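Local coordinates for protein oxidoreductase, iron/ascorbate family (Shewanella oneidensis, PDB 3ON7) that probably uses iron(II) and oxygen to turn 2-oxoglutarate into ethylene and, in a second reaction, to oxidise L-arginine with release of succinate, at residues Phe59-Phe70 and Glu88-Pro99. Residues are numbered along the deposited sequence; the frame is centred on the assembly and turned at random.
Sequences FMFNRETHDGFF and EYYHVYPWGRIP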
loop_
_atom_site.group_PDB
_atom_site.type_symbol
_atom_site.label_atom_id
_atom_site.label_comp_id
_atom_site.label_asym_id
_atom_site.label_seq_id
_atom_site.Cartn_x
_atom_site.Cartn_y
_atom_site.Cartn_z
ATOM N N PHE B 59 -7.441 -8.145 -19.173
ATOM C CA PHE B 59 -8.024 -7.729 -17.905
ATOM C C PHE B 59 -7.061 -7.848 -16.726
ATOM O O PHE B 59 -7.507 -7.961 -15.589
ATOM C CB PHE B 59 -9.318 -8.509 -17.670
ATOM C CG PHE B 59 -10.332 -8.292 -18.747
ATOM C CD1 PHE B 59 -10.301 -9.058 -19.914
ATOM C CD2 PHE B 59 -11.278 -7.293 -18.637
ATOM C CE1 PHE B 59 -11.209 -8.840 -20.932
ATOM C CE2 PHE B 59 -12.207 -7.080 -19.662
ATOM C CZ PHE B 59 -12.160 -7.850 -20.804
HETATM N N MSE B 60 -5.751 -7.791 -16.998
HETATM C CA MSE B 60 -4.725 -7.824 -15.943
HETATM C C MSE B 60 -5.183 -6.931 -14.837
HETATM O O MSE B 60 -5.598 -5.808 -15.089
HETATM C CB MSE B 60 -3.367 -7.267 -16.416
HETATM C CG MSE B 60 -2.538 -8.167 -17.333
HETATM SE SE MSE B 60 -2.123 -9.887 -16.552
HETATM C CE MSE B 60 -1.493 -9.183 -14.860
ATOM N N PHE B 61 -5.073 -7.426 -13.613
ATOM C CA PHE B 61 -5.535 -6.683 -12.445
ATOM C C PHE B 61 -4.928 -5.299 -12.352
ATOM O O PHE B 61 -3.782 -5.102 -12.696
ATOM C CB PHE B 61 -5.271 -7.449 -11.149
ATOM C CG PHE B 61 -3.809 -7.594 -10.791
ATOM C CD1 PHE B 61 -3.058 -8.611 -11.314
ATOM C CD2 PHE B 61 -3.222 -6.730 -9.890
ATOM C CE1 PHE B 61 -1.741 -8.764 -10.985
ATOM C CE2 PHE B 61 -1.904 -6.860 -9.538
ATOM C CZ PHE B 61 -1.156 -7.882 -10.069
ATOM N N ASN B 62 -5.737 -4.354 -11.884
ATOM C CA ASN B 62 -5.270 -3.027 -11.545
ATOM C C ASN B 62 -4.366 -3.105 -10.318
ATOM O O ASN B 62 -4.737 -3.677 -9.296
ATOM C CB ASN B 62 -6.445 -2.084 -11.274
ATOM C CG ASN B 62 -7.368 -1.967 -12.455
ATOM O OD1 ASN B 62 -6.906 -1.933 -13.605
ATOM N ND2 ASN B 62 -8.691 -1.930 -12.192
ATOM N N ARG B 63 -3.187 -2.504 -10.441
ATOM C CA ARG B 63 -2.174 -2.546 -9.402
ATOM C C ARG B 63 -2.597 -1.791 -8.165
ATOM O O ARG B 63 -2.241 -2.187 -7.071
ATOM C CB ARG B 63 -0.833 -1.994 -9.911
ATOM C CG ARG B 63 0.139 -3.049 -10.371
ATOM C CD ARG B 63 -0.378 -3.836 -11.538
ATOM N NE ARG B 63 0.554 -4.905 -11.897
ATOM C CZ ARG B 63 0.254 -5.953 -12.668
ATOM N NH1 ARG B 63 -0.977 -6.104 -13.182
ATOM N NH2 ARG B 63 1.198 -6.862 -12.921
ATOM N N GLU B 64 -3.338 -0.704 -8.325
ATOM C CA GLU B 64 -3.765 0.064 -7.164
ATOM C C GLU B 64 -4.764 -0.677 -6.309
ATOM O O GLU B 64 -4.553 -0.814 -5.105
ATOM C CB GLU B 64 -4.353 1.427 -7.560
ATOM C CG GLU B 64 -4.456 2.358 -6.368
ATOM C CD GLU B 64 -5.168 3.650 -6.649
ATOM O OE1 GLU B 64 -5.547 3.915 -7.815
ATOM O OE2 GLU B 64 -5.349 4.405 -5.668
ATOM N N THR B 65 -5.848 -1.141 -6.938
ATOM C CA THR B 65 -7.004 -1.682 -6.231
ATOM C C THR B 65 -7.200 -3.210 -6.343
ATOM O O THR B 65 -8.135 -3.757 -5.774
ATOM C CB THR B 65 -8.287 -0.969 -6.683
ATOM O OG1 THR B 65 -8.427 -1.054 -8.103
ATOM C CG2 THR B 65 -8.226 0.504 -6.306
ATOM N N HIS B 66 -6.318 -3.898 -7.057
ATOM C CA HIS B 66 -6.337 -5.366 -7.121
ATOM C C HIS B 66 -7.686 -5.984 -7.534
ATOM O O HIS B 66 -8.067 -7.054 -7.075
ATOM C CB HIS B 66 -5.807 -5.940 -5.804
ATOM C CG HIS B 66 -4.367 -5.607 -5.566
ATOM N ND1 HIS B 66 -3.971 -4.570 -4.750
ATOM C CD2 HIS B 66 -3.229 -6.136 -6.083
ATOM C CE1 HIS B 66 -2.650 -4.482 -4.759
ATOM N NE2 HIS B 66 -2.174 -5.406 -5.573
ATOM N N ASP B 67 -8.388 -5.302 -8.434
ATOM C CA ASP B 67 -9.537 -5.862 -9.109
ATOM C C ASP B 67 -9.117 -6.309 -10.509
ATOM O O ASP B 67 -8.334 -5.623 -11.182
ATOM C CB ASP B 67 -10.703 -4.853 -9.181
ATOM C CG ASP B 67 -10.359 -3.545 -9.929
ATOM O OD1 ASP B 67 -9.340 -2.901 -9.584
ATOM O OD2 ASP B 67 -11.139 -3.136 -10.837
ATOM N N GLY B 68 -9.627 -7.462 -10.948
ATOM C CA GLY B 68 -9.338 -7.957 -12.307
ATOM C C GLY B 68 -8.696 -9.333 -12.320
ATOM O O GLY B 68 -8.869 -10.112 -11.393
ATOM N N PHE B 69 -7.946 -9.623 -13.378
ATOM C CA PHE B 69 -7.389 -10.966 -13.601
ATOM C C PHE B 69 -5.967 -11.155 -13.049
ATOM O O PHE B 69 -5.093 -10.334 -13.277
ATOM C CB PHE B 69 -7.391 -11.260 -15.092
ATOM C CG PHE B 69 -6.632 -12.474 -15.470
ATOM C CD1 PHE B 69 -6.960 -13.693 -14.939
ATOM C CD2 PHE B 69 -5.609 -12.405 -16.394
ATOM C CE1 PHE B 69 -6.268 -14.818 -15.293
ATOM C CE2 PHE B 69 -4.910 -13.549 -16.760
ATOM C CZ PHE B 69 -5.247 -14.754 -16.204
ATOM N N PHE B 70 -5.756 -12.271 -12.362
ATOM C CA PHE B 70 -4.455 -12.637 -11.778
ATOM C C PHE B 70 -3.923 -13.899 -12.433
ATOM O O PHE B 70 -4.381 -14.994 -12.105
ATOM C CB PHE B 70 -4.605 -12.896 -10.258
ATOM C CG PHE B 70 -4.814 -11.656 -9.461
ATOM C CD1 PHE B 70 -6.079 -11.092 -9.341
ATOM C CD2 PHE B 70 -3.746 -11.019 -8.847
ATOM C CE1 PHE B 70 -6.289 -9.919 -8.581
ATOM C CE2 PHE B 70 -3.939 -9.842 -8.099
ATOM C CZ PHE B 70 -5.203 -9.282 -7.971
ATOM N N GLU B 88 -4.881 -19.523 -11.225
ATOM C CA GLU B 88 -5.046 -18.143 -11.700
ATOM C C GLU B 88 -6.450 -17.749 -11.229
ATOM O O GLU B 88 -7.258 -18.609 -10.887
ATOM C CB GLU B 88 -4.889 -18.053 -13.233
ATOM C CG GLU B 88 -6.029 -18.720 -14.012
ATOM C CD GLU B 88 -5.791 -18.877 -15.507
ATOM O OE1 GLU B 88 -4.953 -18.143 -16.102
ATOM O OE2 GLU B 88 -6.485 -19.742 -16.103
ATOM N N TYR B 89 -6.737 -16.464 -11.130
ATOM C CA TYR B 89 -8.022 -16.079 -10.591
ATOM C C TYR B 89 -8.399 -14.703 -11.017
ATOM O O TYR B 89 -7.581 -13.978 -11.576
ATOM C CB TYR B 89 -8.050 -16.210 -9.050
ATOM C CG TYR B 89 -6.896 -15.556 -8.320
ATOM C CD1 TYR B 89 -5.716 -16.247 -8.072
ATOM C CD2 TYR B 89 -6.997 -14.255 -7.848
ATOM C CE1 TYR B 89 -4.645 -15.644 -7.390
ATOM C CE2 TYR B 89 -5.943 -13.658 -7.151
ATOM C CZ TYR B 89 -4.777 -14.346 -6.931
ATOM O OH TYR B 89 -3.757 -13.736 -6.248
ATOM N N TYR B 90 -9.660 -14.372 -10.768
ATOM C CA TYR B 90 -10.222 -13.082 -11.082
ATOM C C TYR B 90 -10.952 -12.560 -9.842
ATOM O O TYR B 90 -11.770 -13.273 -9.235
ATOM C CB TYR B 90 -11.212 -13.217 -12.234
ATOM C CG TYR B 90 -11.513 -11.932 -12.924
ATOM C CD1 TYR B 90 -12.234 -10.923 -12.282
ATOM C CD2 TYR B 90 -11.068 -11.695 -14.210
ATOM C CE1 TYR B 90 -12.493 -9.724 -12.914
ATOM C CE2 TYR B 90 -11.305 -10.488 -14.828
ATOM C CZ TYR B 90 -12.035 -9.520 -14.196
ATOM O OH TYR B 90 -12.281 -8.323 -14.830
ATOM N N HIS B 91 -10.683 -11.301 -9.494
ATOM C CA HIS B 91 -11.344 -10.640 -8.361
ATOM C C HIS B 91 -12.447 -9.743 -8.881
ATOM O O HIS B 91 -12.195 -8.729 -9.571
ATOM C CB HIS B 91 -10.332 -9.822 -7.578
ATOM C CG HIS B 91 -9.556 -10.612 -6.580
ATOM N ND1 HIS B 91 -8.828 -10.016 -5.572
ATOM C CD2 HIS B 91 -9.432 -11.949 -6.398
ATOM C CE1 HIS B 91 -8.295 -10.958 -4.809
ATOM N NE2 HIS B 91 -8.630 -12.136 -5.300
ATOM N N VAL B 92 -13.674 -10.136 -8.568
ATOM C CA VAL B 92 -14.854 -9.403 -8.994
ATOM C C VAL B 92 -15.402 -8.558 -7.841
ATOM O O VAL B 92 -15.697 -9.092 -6.761
ATOM C CB VAL B 92 -15.983 -10.361 -9.437
ATOM C CG1 VAL B 92 -17.276 -9.564 -9.740
ATOM C CG2 VAL B 92 -15.560 -11.211 -10.627
ATOM N N TYR B 93 -15.568 -7.262 -8.107
ATOM C CA TYR B 93 -16.337 -6.357 -7.251
ATOM C C TYR B 93 -17.380 -5.624 -8.082
ATOM O O TYR B 93 -17.117 -5.299 -9.226
ATOM C CB TYR B 93 -15.426 -5.275 -6.632
ATOM C CG TYR B 93 -14.311 -5.764 -5.759
ATOM C CD1 TYR B 93 -14.500 -5.958 -4.393
ATOM C CD2 TYR B 93 -13.056 -6.009 -6.287
ATOM C CE1 TYR B 93 -13.480 -6.402 -3.587
ATOM C CE2 TYR B 93 -12.018 -6.434 -5.497
ATOM C CZ TYR B 93 -12.230 -6.632 -4.145
ATOM O OH TYR B 93 -11.196 -7.067 -3.363
ATOM N N PRO B 94 -18.550 -5.304 -7.500
ATOM C CA PRO B 94 -19.564 -4.508 -8.213
ATOM C C PRO B 94 -19.008 -3.209 -8.811
ATOM O O PRO B 94 -19.431 -2.780 -9.889
ATOM C CB PRO B 94 -20.564 -4.164 -7.109
ATOM C CG PRO B 94 -20.405 -5.244 -6.104
ATOM C CD PRO B 94 -18.985 -5.660 -6.141
ATOM N N TRP B 95 -18.060 -2.605 -8.101
ATOM C CA TRP B 95 -17.403 -1.378 -8.526
ATOM C C TRP B 95 -16.224 -1.587 -9.476
ATOM O O TRP B 95 -15.699 -0.631 -10.057
ATOM C CB TRP B 95 -16.905 -0.598 -7.303
ATOM C CG TRP B 95 -16.044 -1.381 -6.342
ATOM C CD1 TRP B 95 -16.447 -1.943 -5.177
ATOM C CD2 TRP B 95 -14.641 -1.651 -6.452
ATOM N NE1 TRP B 95 -15.391 -2.540 -4.543
ATOM C CE2 TRP B 95 -14.269 -2.384 -5.308
ATOM C CE3 TRP B 95 -13.659 -1.336 -7.399
ATOM C CZ2 TRP B 95 -12.962 -2.832 -5.093
ATOM C CZ3 TRP B 95 -12.356 -1.789 -7.191
ATOM C CH2 TRP B 95 -12.019 -2.511 -6.030
ATOM N N GLY B 96 -15.801 -2.824 -9.640
ATOM C CA GLY B 96 -14.526 -3.079 -10.293
ATOM C C GLY B 96 -14.647 -3.480 -11.749
ATOM O O GLY B 96 -15.726 -3.450 -12.342
ATOM N N ARG B 97 -13.519 -3.878 -12.321
ATOM C CA ARG B 97 -13.484 -4.233 -13.718
ATOM C C ARG B 97 -14.014 -5.619 -13.935
ATOM O O ARG B 97 -13.588 -6.560 -13.291
ATOM C CB ARG B 97 -12.075 -4.185 -14.249
ATOM C CG ARG B 97 -12.112 -4.026 -15.736
ATOM C CD ARG B 97 -10.782 -3.962 -16.269
ATOM N NE ARG B 97 -10.777 -3.959 -17.706
ATOM C CZ ARG B 97 -9.666 -4.097 -18.417
ATOM N NH1 ARG B 97 -8.496 -4.255 -17.786
ATOM N NH2 ARG B 97 -9.721 -4.076 -19.750
ATOM N N ILE B 98 -14.931 -5.735 -14.885
ATOM C CA ILE B 98 -15.536 -7.009 -15.255
ATOM C C ILE B 98 -15.692 -7.020 -16.784
ATOM O O ILE B 98 -16.106 -6.029 -17.360
ATOM C CB ILE B 98 -16.926 -7.180 -14.601
ATOM C CG1 ILE B 98 -16.844 -6.897 -13.096
ATOM C CG2 ILE B 98 -17.439 -8.590 -14.834
ATOM C CD1 ILE B 98 -18.138 -6.966 -12.393
ATOM N N PRO B 99 -15.349 -8.134 -17.440
ATOM C CA PRO B 99 -15.530 -8.167 -18.893
ATOM C C PRO B 99 -17.000 -8.051 -19.255
ATOM O O PRO B 99 -17.834 -8.675 -18.595
ATOM C CB PRO B 99 -14.999 -9.555 -19.290
ATOM C CG PRO B 99 -14.149 -9.973 -18.185
ATOM C CD PRO B 99 -14.767 -9.382 -16.941
HETATM O O HOH W 1 -7.792 -4.349 -14.922
HETATM O O HOH W 2 -8.792 -7.357 -4.530
#
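The flat ring of Tyr-90 lies over the backbone of Gly-68, whose CA sits 3.9 Å from the ring centroid in a CH-pi contact. Glycine suits this place, since a CB at its backbone angles would jam against the preceding carbonyl and strike Phe-59 O. A chi1 of -161° swings the Tyr-90 ring beside its own carbonyl carbon, and OH gives a 2.7 Å hydrogen bond to Arg-97 O; a phenylalanine in its place would probably leave that carbonyl without this donor and the loop after strand 88-92 less firmly held. Pro-99 CG stands over one face of Phe-59, while the Arg-97 guanidinium lays a face against CD2 of the same ring. Asp-67, just before strand 68-70, suits its place because its carboxylate accepts on both oxygens: OD2 takes Arg-97 N on its anti lone pair at 2.9 Å, and OD1 is gripped from opposite faces by Asn-62 ND2 and Thr-65 OG1. Beyond, Phe-70 sets CB over the Tyr-89 ring, 3.6 Å from its centroid, and turns its edge to the face of His-91. Hydrogen-bonded pairs Gly-68/His-91 and Phe-70/Tyr-89 join antiparallel strands 68-70 and 88-92; 68-70 ends the main sheet within the chain, strand 151-157 flanks 88-92 on its other side, and helix 37-51 packs on Phe-59, Phe-69 and Pro-99.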